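Local coordinates for protein dihydroorotase (Campylobacter jejuni subsp. jejuni, PDB 3PNU) that probably catalyses the reversible, zinc-dependent cyclisation of carbamoyl aspartate to dihydroorotate in the de novo synthesis of pyrimidines, at residues P30-L35 and F258-A263; V186-T191 and Y206-L211; T194-L199 and E243-L248. All coordinates share one frame; numbering follows the deposited sequence. Where two conformers were deposited one is given.

How the interactions relate
The three contacts run from the metal centre of a TIM barrel out to its helical coat. Interaction 1 brings the loop after strand 256-258 against strand 31-35 at one zinc ion. Interaction 2, its centre about 9 Å away, pairs strands 185-187 and 205-209 and holds a ligand of the second zinc; one water binds both metals. Strand 205-209 adjoins 256-258 in one parallel sheet, and G259 N probably bonds to I209 O. Interaction 3, centred about 10 Å from interaction 2 and 18 Å from interaction 1, packs helices outside that sheet. Along the chain, interactions 2 and 3 alternate inside the loop that interaction 1 closes. Strand ends thus carry the metals; interaction 3 is packing.

Interaction 1: residues P30-L35 and F258-A263. With ZN (zinc ion), chain D.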
ATOM      1  N   PRO A  30      -8.141 -19.645 -26.110  1.00 46.52           N
ATOM      2  CA  PRO A  30      -7.561 -18.737 -25.128  1.00 45.55           C
ATOM      3  C   PRO A  30      -6.497 -19.413 -24.288  1.00 43.78           C
ATOM      4  O   PRO A  30      -6.646 -20.561 -23.855  1.00 41.52           O
ATOM      5  CB  PRO A  30      -8.749 -18.354 -24.233  1.00 45.56           C
ATOM      6  CG  PRO A  30      -9.789 -19.391 -24.494  1.00 47.16           C
ATOM      7  CD  PRO A  30      -9.583 -19.834 -25.902  1.00 46.97           C
ATOM      8  N   LEU A  31      -5.422 -18.688 -24.055  1.00 42.96           N
ATOM      9  CA  LEU A  31      -4.342 -19.204 -23.263  1.00 42.03           C
ATOM     10  C   LEU A  31      -4.109 -18.321 -22.055  1.00 39.75           C
ATOM     11  O   LEU A  31      -4.138 -17.104 -22.168  1.00 38.29           O
ATOM     12  CB  LEU A  31      -3.095 -19.256 -24.135  1.00 42.14           C
ATOM     13  CG  LEU A  31      -3.195 -20.275 -25.274  1.00 44.38           C
ATOM     14  CD1 LEU A  31      -2.141 -20.044 -26.370  1.00 43.77           C
ATOM     15  CD2 LEU A  31      -3.091 -21.674 -24.699  1.00 43.64           C
ATOM     16  N   ASP A  32      -3.917 -18.938 -20.893  1.00 39.29           N
ATOM     17  CA  ASP A  32      -3.563 -18.193 -19.694  1.00 38.79           C
ATOM     18  C   ASP A  32      -2.111 -18.533 -19.462  1.00 38.04           C
ATOM     19  O   ASP A  32      -1.795 -19.621 -18.968  1.00 38.64           O
ATOM     20  CB  ASP A  32      -4.421 -18.551 -18.473  1.00 37.63           C
ATOM     21  CG  ASP A  32      -4.004 -17.740 -17.208  1.00 40.15           C
ATOM     22  OD1 ASP A  32      -2.931 -17.093 -17.233  1.00 37.29           O
ATOM     23  OD2 ASP A  32      -4.736 -17.744 -16.198  1.00 41.44           O
ATOM     24  N   MET A  33      -1.215 -17.610 -19.820  1.00 38.52           N
ATOM     25  CA  MET A  33       0.242 -17.884 -19.716  1.00 37.93           C
ATOM     26  C   MET A  33       0.897 -17.675 -18.348  1.00 37.07           C
ATOM     27  O   MET A  33       2.130 -17.708 -18.242  1.00 36.07           O
ATOM     28  CB  MET A  33       0.997 -17.114 -20.798  1.00 38.30           C
ATOM     29  CG  MET A  33       0.461 -17.405 -22.217  1.00 40.98           C
ATOM     30  SD  MET A  33       0.534 -19.156 -22.694  1.00 42.01           S
ATOM     31  CE  MET A  33       2.293 -19.432 -22.892  1.00 30.96           C
ATOM     32  N   HIS A  34       0.093 -17.494 -17.302  1.00 36.62           N
ATOM     33  CA  HIS A  34       0.641 -17.347 -15.949  1.00 37.57           C
ATOM     34  C   HIS A  34      -0.447 -17.693 -14.933  1.00 36.17           C
ATOM     35  O   HIS A  34      -1.260 -16.849 -14.611  1.00 35.27           O
ATOM     36  CB  HIS A  34       1.145 -15.903 -15.726  1.00 36.31           C
ATOM     37  CG  HIS A  34       1.910 -15.719 -14.456  1.00 35.51           C
ATOM     38  ND1 HIS A  34       3.234 -15.331 -14.434  1.00 38.49           N
ATOM     39  CD2 HIS A  34       1.548 -15.891 -13.159  1.00 35.99           C
ATOM     40  CE1 HIS A  34       3.646 -15.254 -13.180  1.00 35.44           C
ATOM     41  NE2 HIS A  34       2.644 -15.593 -12.386  1.00 30.05           N
ATOM     42  N   LEU A  35      -0.435 -18.910 -14.403  1.00 37.41           N
ATOM     43  CA  LEU A  35      -1.494 -19.348 -13.503  1.00 39.45           C
ATOM     44  C   LEU A  35      -1.018 -20.156 -12.315  1.00 40.29           C
ATOM     45  O   LEU A  35      -0.145 -20.995 -12.445  1.00 37.07           O
ATOM     46  CB  LEU A  35      -2.484 -20.226 -14.302  1.00 41.33           C
ATOM     47  CG  LEU A  35      -3.781 -20.753 -13.647  1.00 41.79           C
ATOM     48  CD1 LEU A  35      -4.622 -19.608 -13.080  1.00 38.64           C
ATOM     49  CD2 LEU A  35      -4.621 -21.571 -14.665  1.00 39.47           C
ATOM     50  N   PHE A 258      -1.322 -12.606 -22.652  1.00 38.19           N
ATOM     51  CA  PHE A 258      -2.087 -12.511 -21.437  1.00 38.09           C
ATOM     52  C   PHE A 258      -1.657 -13.598 -20.470  1.00 37.93           C
ATOM     53  O   PHE A 258      -1.482 -14.754 -20.853  1.00 37.44           O
ATOM     54  CB  PHE A 258      -3.576 -12.614 -21.694  1.00 39.74           C
ATOM     55  CG  PHE A 258      -4.361 -12.786 -20.454  1.00 34.97           C
ATOM     56  CD1 PHE A 258      -4.595 -11.719 -19.630  1.00 37.73           C
ATOM     57  CD2 PHE A 258      -4.843 -14.026 -20.100  1.00 37.86           C
ATOM     58  CE1 PHE A 258      -5.317 -11.880 -18.454  1.00 37.29           C
ATOM     59  CE2 PHE A 258      -5.568 -14.194 -18.937  1.00 37.78           C
ATOM     60  CZ  PHE A 258      -5.791 -13.114 -18.112  1.00 36.92           C
ATOM     61  N   GLY A 259      -1.454 -13.186 -19.225  1.00 38.43           N
ATOM     62  CA  GLY A 259      -1.066 -14.061 -18.113  1.00 37.92           C
ATOM     63  C   GLY A 259      -1.785 -13.469 -16.910  1.00 37.70           C
ATOM     64  O   GLY A 259      -1.492 -12.352 -16.500  1.00 38.65           O
ATOM     65  N   SER A 260      -2.724 -14.209 -16.342  1.00 36.55           N
ATOM     66  CA  SER A 260      -3.552 -13.666 -15.270  1.00 36.47           C
ATOM     67  C   SER A 260      -2.869 -13.522 -13.940  1.00 35.96           C
ATOM     68  O   SER A 260      -3.224 -12.689 -13.154  1.00 34.31           O
ATOM     69  CB  SER A 260      -4.738 -14.598 -15.024  1.00 34.92           C
ATOM     70  OG  SER A 260      -4.276 -15.830 -14.445  1.00 30.87           O
ATOM     71  N   ASP A 261      -1.905 -14.381 -13.692  1.00 39.02           N
ATOM     72  CA  ASP A 261      -1.284 -14.485 -12.376  1.00 40.65           C
ATOM     73  C   ASP A 261      -2.404 -14.711 -11.347  1.00 41.91           C
ATOM     74  O   ASP A 261      -2.312 -14.228 -10.231  1.00 43.74           O
ATOM     75  CB  ASP A 261      -0.436 -13.260 -12.014  1.00 39.33           C
ATOM     76  CG  ASP A 261       0.416 -13.476 -10.760  1.00 38.69           C
ATOM     77  OD1 ASP A 261       0.922 -14.606 -10.505  1.00 32.38           O
ATOM     78  OD2 ASP A 261       0.601 -12.486 -10.037  1.00 42.68           O
ATOM     79  N   SER A 262      -3.459 -15.433 -11.737  1.00 43.98           N
ATOM     80  CA  SER A 262      -4.565 -15.742 -10.822  1.00 45.48           C
ATOM     81  C   SER A 262      -3.996 -16.541  -9.684  1.00 47.80           C
ATOM     82  O   SER A 262      -3.414 -17.602  -9.901  1.00 46.97           O
ATOM     83  CB  SER A 262      -5.671 -16.531 -11.506  1.00 46.02           C
ATOM     84  OG  SER A 262      -6.724 -16.854 -10.610  1.00 47.95           O
ATOM     85  N   ALA A 263      -4.148 -16.016  -8.468  1.00 51.20           N
ATOM     86  CA  ALA A 263      -3.586 -16.643  -7.277  1.00 53.79           C
ATOM     87  C   ALA A 263      -4.539 -16.541  -6.098  1.00 55.98           C
ATOM     88  O   ALA A 263      -4.693 -15.483  -5.494  1.00 55.62           O
ATOM     89  CB  ALA A 263      -2.255 -15.987  -6.929  1.00 54.31           C
TER
HETATM   90 ZN    ZN D 337       2.752 -15.710 -10.280  1.00 42.87          ZN
HETATM   91  O   HOH W   1      -2.260 -15.763 -23.701  1.00 47.75           O
HETATM   92  O   HOH W   2       3.184 -13.518  -9.379  1.00 45.05           O
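At the binuclear zinc site of the TIM barrel, H34 and D261 hold one metal ion together: H34 NE2 lies 2.1 Å from the zinc, and D261 OD1 is also 2.1 Å from it. The two side chains run side by side in the same direction with imidazole and carboxylate planes nearly perpendicular (88°). Their ligand atoms, H34 NE2 and D261 OD1, are only 2.7 Å apart because they share the metal and not because they are hydrogen-bonded. H36, the carboxylated K116 and a water that also reaches the second zinc complete the coordination, while E188 holds H34 ND1 and so fixes the rotation of the imidazole. D261 is probably an active-site residue.

Farther from the metal, D32 clasps the loop that follows strand 256-258. With CG anti to the backbone N (chi1 180°), its carboxylate extends to S260. S260 N donates to D32 OD1 at 3.0 Å, almost straight (173°), while H34 N reaches the same oxygen from the opposite face of the carboxylate, making an Asx turn. S260 OG gives its proton to D32 OD2 on the syn side, 2.6 Å away, and accepts from S262 N in an ST turn. As in other metallo-dependent hydrolases, the ligand-bearing ends of the first and last barrel strands, 31-35 and 256-258, are thereby brought together.

Backbone bonds flank this clasp: M33 N meets a lone pair of F258 O at 3.0 Å, and D261 N makes a bent bond to H34 O at 2.7 Å. G259, with no side chain, lets its CA lie close against H34 CB. F258 turns a ring edge to L31 O, and L35 CD1 packs on S262 CB at 3.6 Å.

Interaction 2: residues V186-T191 and Y206-L211; sequences VMEHIT and YATITL. With ZN (zinc ion), chain C.
Backbone bonds pair V186 with Y206 and M187 with A207 in parallel register, joining the two strands of a beta-alpha-beta unit in the barrel wall. M187 N donates to Y206 O (2.9 Å) and T208 N to M187 O (3.2 Å), each donor standing above the acceptor's carbonyl plane. Further along, I190 N meets T208 O at 3.1 Å, nearly head-on to the carbonyl.

The polar side-chain link lies between these bonds. T208 OG1, held between its own backbone N and carbonyl carbon (chi1 67°), accepts from H189 N at 3.0 Å and donates to E188 OE1; that last bond is modelled so short that its exact length is doubtful. E188 reaches back to the threonine through a bend at chi2, and its CB covers the centre of one face of the H189 ring.

Apolar contacts are spread along the strands: V186 CG1 on T208 CG2 (3.8 Å), I190 CD1 on A207 CB (4.0 Å), and I190 CG1 against I209 CG1 (3.9 Å), the two isoleucines crossing at a slant.

H189 NE2 binds the second zinc at 2.0 Å, with H155, the carboxylated K116 and the shared water as the other ligands. T208 accepts from H189 N and, if the very short contact is real, also holds E188, whose OE1 bonds to H34 ND1; it is probably a second-shell residue for ligands of both zinc ions.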
ATOM      1  N   VAL A 186      10.939 -14.226 -20.647  1.00 31.22           N
ATOM      2  CA  VAL A 186       9.610 -13.651 -20.482  1.00 32.15           C
ATOM      3  C   VAL A 186       9.511 -12.914 -19.155  1.00 32.13           C
ATOM      4  O   VAL A 186       9.635 -13.509 -18.086  1.00 31.50           O
ATOM      5  CB  VAL A 186       8.497 -14.720 -20.581  1.00 32.40           C
ATOM      6  CG1 VAL A 186       7.107 -14.061 -20.548  1.00 30.48           C
ATOM      7  CG2 VAL A 186       8.670 -15.514 -21.857  1.00 30.08           C
ATOM      8  N   MET A 187       9.329 -11.599 -19.252  1.00 32.03           N
ATOM      9  CA  MET A 187       9.150 -10.743 -18.096  1.00 31.13           C
ATOM     10  C   MET A 187       7.696 -10.940 -17.645  1.00 32.26           C
ATOM     11  O   MET A 187       6.779 -10.366 -18.231  1.00 30.87           O
ATOM     12  CB  MET A 187       9.398  -9.278 -18.493  1.00 30.24           C
ATOM     13  CG  MET A 187      10.792  -9.020 -19.088  1.00 30.68           C
ATOM     14  SD  MET A 187      11.180  -7.285 -19.406  1.00 32.19           S
ATOM     15  CE  MET A 187       9.908  -6.857 -20.581  1.00 28.15           C
ATOM     16  N   GLU A 188       7.476 -11.773 -16.632  1.00 31.90           N
ATOM     17  CA  GLU A 188       6.110 -12.036 -16.155  1.00 31.11           C
ATOM     18  C   GLU A 188       5.450 -10.856 -15.507  1.00 32.57           C
ATOM     19  O   GLU A 188       6.121  -9.964 -14.974  1.00 33.65           O
ATOM     20  CB  GLU A 188       6.094 -13.204 -15.176  1.00 32.09           C
ATOM     21  CG  GLU A 188       6.480 -14.524 -15.823  1.00 33.29           C
ATOM     22  CD  GLU A 188       5.490 -14.967 -16.910  1.00 34.57           C
ATOM     23  OE1 GLU A 188       4.291 -14.546 -16.898  1.00 34.34           O
ATOM     24  OE2 GLU A 188       5.926 -15.753 -17.769  1.00 37.96           O
ATOM     25  N   HIS A 189       4.114 -10.873 -15.533  1.00 33.61           N
ATOM     26  CA  HIS A 189       3.271  -9.799 -14.986  1.00 33.04           C
ATOM     27  C   HIS A 189       3.949  -8.432 -14.887  1.00 33.50           C
ATOM     28  O   HIS A 189       4.215  -7.934 -13.798  1.00 34.78           O
ATOM     29  CB  HIS A 189       2.692 -10.184 -13.638  1.00 32.76           C
ATOM     30  CG  HIS A 189       3.675 -10.803 -12.700  1.00 33.18           C
ATOM     31  ND1 HIS A 189       4.849 -10.186 -12.336  1.00 35.13           N
ATOM     32  CD2 HIS A 189       3.632 -11.969 -12.009  1.00 35.85           C
ATOM     33  CE1 HIS A 189       5.509 -10.966 -11.494  1.00 32.47           C
ATOM     34  NE2 HIS A 189       4.782 -12.044 -11.267  1.00 35.03           N
ATOM     35  N   ILE A 190       4.234  -7.819 -16.020  1.00 33.31           N
ATOM     36  CA  ILE A 190       4.864  -6.508 -15.969  1.00 31.93           C
ATOM     37  C   ILE A 190       3.841  -5.500 -15.500  1.00 31.89           C
ATOM     38  O   ILE A 190       2.634  -5.625 -15.784  1.00 33.36           O
ATOM     39  CB  ILE A 190       5.501  -6.089 -17.270  1.00 31.86           C
ATOM     40  CG1 ILE A 190       4.471  -5.952 -18.406  1.00 31.31           C
ATOM     41  CG2 ILE A 190       6.606  -7.096 -17.651  1.00 32.00           C
ATOM     42  CD1 ILE A 190       5.069  -5.230 -19.677  1.00 23.97           C
ATOM     43  N   THR A 191       4.329  -4.502 -14.777  1.00 31.33           N
ATOM     44  CA  THR A 191       3.486  -3.491 -14.175  1.00 31.62           C
ATOM     45  C   THR A 191       4.010  -2.072 -14.276  1.00 32.27           C
ATOM     46  O   THR A 191       3.446  -1.188 -13.676  1.00 33.70           O
ATOM     47  CB  THR A 191       3.377  -3.793 -12.690  1.00 32.59           C
ATOM     48  OG1 THR A 191       4.683  -3.699 -12.100  1.00 28.29           O
ATOM     49  CG2 THR A 191       2.803  -5.225 -12.466  1.00 31.44           C
ATOM     50  N   TYR A 206      10.182 -10.810 -23.910  1.00 35.09           N
ATOM     51  CA  TYR A 206       8.759 -10.956 -24.098  1.00 33.82           C
ATOM     52  C   TYR A 206       8.117 -10.601 -22.770  1.00 33.26           C
ATOM     53  O   TYR A 206       8.822 -10.339 -21.801  1.00 32.38           O
ATOM     54  CB  TYR A 206       8.415 -12.400 -24.496  1.00 35.59           C
ATOM     55  CG  TYR A 206       9.050 -12.843 -25.809  1.00 34.51           C
ATOM     56  CD1 TYR A 206       8.407 -12.631 -27.015  1.00 33.51           C
ATOM     57  CD2 TYR A 206      10.285 -13.460 -25.834  1.00 37.25           C
ATOM     58  CE1 TYR A 206       8.977 -13.011 -28.201  1.00 39.79           C
ATOM     59  CE2 TYR A 206      10.858 -13.866 -27.030  1.00 38.54           C
ATOM     60  CZ  TYR A 206      10.199 -13.631 -28.202  1.00 41.72           C
ATOM     61  OH  TYR A 206      10.753 -14.013 -29.398  1.00 53.07           O
ATOM     62  N   ALA A 207       6.787 -10.596 -22.709  1.00 31.94           N
ATOM     63  CA  ALA A 207       6.114 -10.269 -21.457  1.00 30.99           C
ATOM     64  C   ALA A 207       4.696 -10.806 -21.356  1.00 29.87           C
ATOM     65  O   ALA A 207       4.039 -11.076 -22.365  1.00 30.34           O
ATOM     66  CB  ALA A 207       6.108  -8.746 -21.258  1.00 29.20           C
ATOM     67  N   THR A 208       4.232 -10.977 -20.124  1.00 29.91           N
ATOM     68  CA  THR A 208       2.860 -11.354 -19.884  1.00 30.87           C
ATOM     69  C   THR A 208       2.267 -10.204 -19.079  1.00 32.17           C
ATOM     70  O   THR A 208       2.988  -9.543 -18.334  1.00 32.89           O
ATOM     71  CB  THR A 208       2.696 -12.682 -19.134  1.00 31.74           C
ATOM     72  OG1 THR A 208       3.191 -12.575 -17.794  1.00 33.50           O
ATOM     73  CG2 THR A 208       3.403 -13.822 -19.860  1.00 31.86           C
ATOM     74  N   ILE A 209       0.976  -9.944 -19.263  1.00 33.30           N
ATOM     75  CA  ILE A 209       0.261  -8.910 -18.513  1.00 34.66           C
ATOM     76  C   ILE A 209      -1.029  -9.496 -17.902  1.00 35.57           C
ATOM     77  O   ILE A 209      -1.721 -10.311 -18.540  1.00 35.98           O
ATOM     78  CB  ILE A 209      -0.120  -7.718 -19.380  1.00 34.94           C
ATOM     79  CG1 ILE A 209       1.117  -7.073 -19.982  1.00 34.97           C
ATOM     80  CG2 ILE A 209      -0.847  -6.705 -18.535  1.00 35.63           C
ATOM     81  CD1 ILE A 209       0.808  -5.933 -20.905  1.00 36.43           C
ATOM     82  N   THR A 210      -1.337  -9.083 -16.671  1.00 34.94           N
ATOM     83  CA  THR A 210      -2.502  -9.579 -15.954  1.00 34.10           C
ATOM     84  C   THR A 210      -3.745  -8.783 -16.250  1.00 34.42           C
ATOM     85  O   THR A 210      -3.718  -7.703 -16.859  1.00 33.94           O
ATOM     86  CB  THR A 210      -2.329  -9.470 -14.416  1.00 33.57           C
ATOM     87  OG1 THR A 210      -2.362  -8.091 -14.040  1.00 32.82           O
ATOM     88  CG2 THR A 210      -1.049 -10.118 -13.962  1.00 33.22           C
ATOM     89  N   LEU A 211      -4.858  -9.305 -15.776  1.00 34.48           N
ATOM     90  CA  LEU A 211      -6.085  -8.601 -15.956  1.00 35.75           C
ATOM     91  C   LEU A 211      -6.114  -7.394 -15.039  1.00 35.22           C
ATOM     92  O   LEU A 211      -6.338  -6.278 -15.491  1.00 35.32           O
ATOM     93  CB  LEU A 211      -7.257  -9.521 -15.668  1.00 36.88           C
ATOM     94  CG  LEU A 211      -8.633  -8.855 -15.695  1.00 36.56           C
ATOM     95  CD1 LEU A 211      -8.795  -8.042 -16.943  1.00 37.54           C
ATOM     96  CD2 LEU A 211      -9.723  -9.923 -15.540  1.00 36.59           C
TER
HETATM   97 ZN    ZN C 336       5.122 -13.574  -9.956  1.00 42.27          ZN
HETATM   98  O   HOH W   3       0.929  -7.604 -15.399  1.00 32.20           O
HETATM   99  O   HOH W   2       3.184 -13.518  -9.379  1.00 45.05           O

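Interaction 3: residues T194-L199 and E243-L248; sequences TLCELL and EALCEL
L248 N donates to A244 O at 3.2 Å and weakly to L245 O, and all three of these residues meet C196 of the facing helix. The sulfur takes most of the contact: C196 SG lies 3.6 Å from L245 CD2, 3.8 Å from A244 CB and 3.8 Å from L248 CD1. The thiol stands anti to the carbonyl carbon of its own residue (chi1 -68°), which points it at these three groups. The methyl of A244 comes straight off its helix, whereas L245 reaches the sulfur with the tip of one branch.

L248 makes the second half of the contact. Its CD1 branch touches C196 CB at 3.7 Å as well as the sulfur, and also meets L199 CD2 at 3.9 Å; the two leucines slide past each other in opposite directions. One methyl therefore bridges C196 and L199, which lie one helical turn apart on the same side of helix 193-201.

The segment axes come within 9.5 Å and make an angle of 38°, N-to-C directions roughly alike, consistent with neighbouring outer helices of a TIM barrel. Helix 193-201 leads from strand 185-187 to strand 205-209, and helix 239-250 precedes strand 256-258. L199 and L248 pack on V256 of the sheet, L199 also on A207 and L245 on I209, while C196 and L245 touch I190 in the loop after strand 185-187.

The buried surface is modest at 199 Å². The sulfur behaves here as an apolar group among methyls, and cohesion between the segments probably rests on van der Waals contact and burial of apolar surface, with no hydrogen bond across.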
ATOM      1  N   THR A 194       8.575   1.277 -17.383  1.00 34.51           N
ATOM      2  CA  THR A 194       9.954   0.909 -17.605  1.00 35.11           C
ATOM      3  C   THR A 194      10.050  -0.413 -18.354  1.00 35.14           C
ATOM      4  O   THR A 194      10.834  -0.526 -19.285  1.00 37.31           O
ATOM      5  CB  THR A 194      10.736   0.750 -16.278  1.00 36.19           C
ATOM      6  OG1 THR A 194      10.581   1.930 -15.478  1.00 37.97           O
ATOM      7  CG2 THR A 194      12.223   0.482 -16.543  1.00 29.81           C
ATOM      8  N   LEU A 195       9.267  -1.414 -17.959  1.00 33.99           N
ATOM      9  CA  LEU A 195       9.372  -2.716 -18.634  1.00 32.86           C
ATOM     10  C   LEU A 195       8.593  -2.730 -19.942  1.00 34.07           C
ATOM     11  O   LEU A 195       8.931  -3.468 -20.866  1.00 33.88           O
ATOM     12  CB  LEU A 195       9.035  -3.894 -17.707  1.00 29.09           C
ATOM     13  CG  LEU A 195      10.005  -4.058 -16.530  1.00 29.14           C
ATOM     14  CD1 LEU A 195       9.756  -5.374 -15.785  1.00 24.27           C
ATOM     15  CD2 LEU A 195      11.492  -4.019 -16.987  1.00 24.70           C
ATOM     16  N   CYS A 196       7.555  -1.917 -20.039  1.00 36.17           N
ATOM     17  CA  CYS A 196       6.864  -1.803 -21.315  1.00 38.48           C
ATOM     18  C   CYS A 196       7.867  -1.320 -22.354  1.00 37.54           C
ATOM     19  O   CYS A 196       7.911  -1.838 -23.446  1.00 38.98           O
ATOM     20  CB  CYS A 196       5.691  -0.835 -21.245  1.00 38.02           C
ATOM     21  SG  CYS A 196       4.374  -1.453 -20.206  1.00 40.27           S
ATOM     22  N   GLU A 197       8.678  -0.341 -21.999  1.00 37.83           N
ATOM     23  CA  GLU A 197       9.687   0.208 -22.921  1.00 39.28           C
ATOM     24  C   GLU A 197      10.840  -0.736 -23.185  1.00 38.66           C
ATOM     25  O   GLU A 197      11.219  -0.923 -24.336  1.00 39.91           O
ATOM     26  CB  GLU A 197      10.208   1.554 -22.405  1.00 40.07           C
ATOM     27  CG  GLU A 197       9.135   2.648 -22.509  1.00 44.81           C
ATOM     28  CD  GLU A 197       9.529   3.983 -21.890  1.00 52.27           C
ATOM     29  OE1 GLU A 197      10.639   4.112 -21.320  1.00 52.40           O
ATOM     30  OE2 GLU A 197       8.696   4.915 -21.972  1.00 57.72           O
ATOM     31  N   LEU A 198      11.380  -1.348 -22.129  1.00 37.72           N
ATOM     32  CA  LEU A 198      12.503  -2.279 -22.265  1.00 38.07           C
ATOM     33  C   LEU A 198      12.158  -3.448 -23.192  1.00 38.91           C
ATOM     34  O   LEU A 198      13.021  -3.984 -23.852  1.00 40.69           O
ATOM     35  CB  LEU A 198      12.932  -2.834 -20.901  1.00 37.48           C
ATOM     36  CG  LEU A 198      14.226  -3.664 -20.858  1.00 39.49           C
ATOM     37  CD1 LEU A 198      15.494  -2.777 -21.066  1.00 38.93           C
ATOM     38  CD2 LEU A 198      14.341  -4.399 -19.551  1.00 36.44           C
ATOM     39  N   LEU A 199      10.891  -3.835 -23.224  1.00 38.98           N
ATOM     40  CA  LEU A 199      10.412  -4.915 -24.066  1.00 39.37           C
ATOM     41  C   LEU A 199      10.791  -4.698 -25.537  1.00 41.26           C
ATOM     42  O   LEU A 199      11.071  -5.660 -26.254  1.00 40.04           O
ATOM     43  CB  LEU A 199       8.893  -5.003 -23.953  1.00 36.69           C
ATOM     44  CG  LEU A 199       8.131  -6.131 -24.638  1.00 38.84           C
ATOM     45  CD1 LEU A 199       8.566  -7.531 -24.161  1.00 31.19           C
ATOM     46  CD2 LEU A 199       6.605  -5.948 -24.406  1.00 38.41           C
ATOM     47  N   GLU A 243      -1.484   2.941 -18.131  0.60 40.25           N
ATOM     48  CA  GLU A 243      -1.739   3.354 -19.490  0.60 40.43           C
ATOM     49  C   GLU A 243      -0.787   2.636 -20.451  0.60 40.04           C
ATOM     50  O   GLU A 243      -1.228   2.128 -21.473  0.60 41.43           O
ATOM     51  CB  GLU A 243      -1.618   4.875 -19.631  0.60 40.95           C
ATOM     52  CG  GLU A 243      -2.703   5.701 -18.924  0.60 44.74           C
ATOM     53  CD  GLU A 243      -4.095   5.571 -19.547  0.60 49.11           C
ATOM     54  OE1 GLU A 243      -4.653   6.611 -19.977  0.60 50.25           O
ATOM     55  OE2 GLU A 243      -4.625   4.442 -19.624  0.60 51.94           O
ATOM     56  N   ALA A 244       0.503   2.561 -20.118  1.00 38.69           N
ATOM     57  CA  ALA A 244       1.461   1.886 -21.001  1.00 38.33           C
ATOM     58  C   ALA A 244       1.128   0.402 -21.162  1.00 39.60           C
ATOM     59  O   ALA A 244       1.266  -0.144 -22.259  1.00 39.09           O
ATOM     60  CB  ALA A 244       2.865   2.064 -20.513  1.00 36.56           C
ATOM     61  N   LEU A 245       0.688  -0.248 -20.075  1.00 39.52           N
ATOM     62  CA  LEU A 245       0.300  -1.661 -20.137  1.00 39.30           C
ATOM     63  C   LEU A 245      -0.916  -1.815 -21.064  1.00 41.33           C
ATOM     64  O   LEU A 245      -0.960  -2.729 -21.893  1.00 40.32           O
ATOM     65  CB  LEU A 245      -0.029  -2.215 -18.743  1.00 38.66           C
ATOM     66  CG  LEU A 245       1.132  -2.267 -17.733  1.00 39.34           C
ATOM     67  CD1 LEU A 245       0.663  -2.480 -16.298  1.00 30.42           C
ATOM     68  CD2 LEU A 245       2.130  -3.350 -18.133  1.00 40.40           C
ATOM     69  N   CYS A 246      -1.900  -0.920 -20.911  1.00 42.03           N
ATOM     70  CA  CYS A 246      -3.110  -0.958 -21.733  1.00 44.27           C
ATOM     71  C   CYS A 246      -2.795  -0.733 -23.219  1.00 44.34           C
ATOM     72  O   CYS A 246      -3.331  -1.401 -24.082  1.00 43.29           O
ATOM     73  CB  CYS A 246      -4.141   0.074 -21.243  1.00 44.54           C
ATOM     74  SG  CYS A 246      -4.895  -0.358 -19.697  1.00 44.86           S
ATOM     75  N   GLU A 247      -1.919   0.210 -23.506  1.00 46.18           N
ATOM     76  CA  GLU A 247      -1.514   0.491 -24.874  1.00 47.60           C
ATOM     77  C   GLU A 247      -0.904  -0.764 -25.533  1.00 47.26           C
ATOM     78  O   GLU A 247      -1.158  -1.036 -26.702  1.00 48.17           O
ATOM     79  CB  GLU A 247      -0.566   1.695 -24.877  1.00 48.42           C
ATOM     80  CG  GLU A 247      -0.114   2.226 -26.240  1.00 56.34           C
ATOM     81  CD  GLU A 247       1.065   1.456 -26.854  1.00 67.79           C
ATOM     82  OE1 GLU A 247       1.486   1.812 -27.983  1.00 72.39           O
ATOM     83  OE2 GLU A 247       1.585   0.511 -26.210  1.00 75.42           O
ATOM     84  N   LEU A 248      -0.135  -1.551 -24.786  1.00 46.27           N
ATOM     85  CA  LEU A 248       0.469  -2.755 -25.358  1.00 45.23           C
ATOM     86  C   LEU A 248      -0.574  -3.835 -25.565  1.00 44.64           C
ATOM     87  O   LEU A 248      -0.605  -4.489 -26.598  1.00 44.07           O
ATOM     88  CB  LEU A 248       1.608  -3.300 -24.488  1.00 44.78           C
ATOM     89  CG  LEU A 248       2.923  -2.514 -24.390  1.00 45.60           C
ATOM     90  CD1 LEU A 248       3.885  -3.252 -23.467  1.00 42.70           C
ATOM     91  CD2 LEU A 248       3.579  -2.302 -25.758  1.00 43.25           C
TER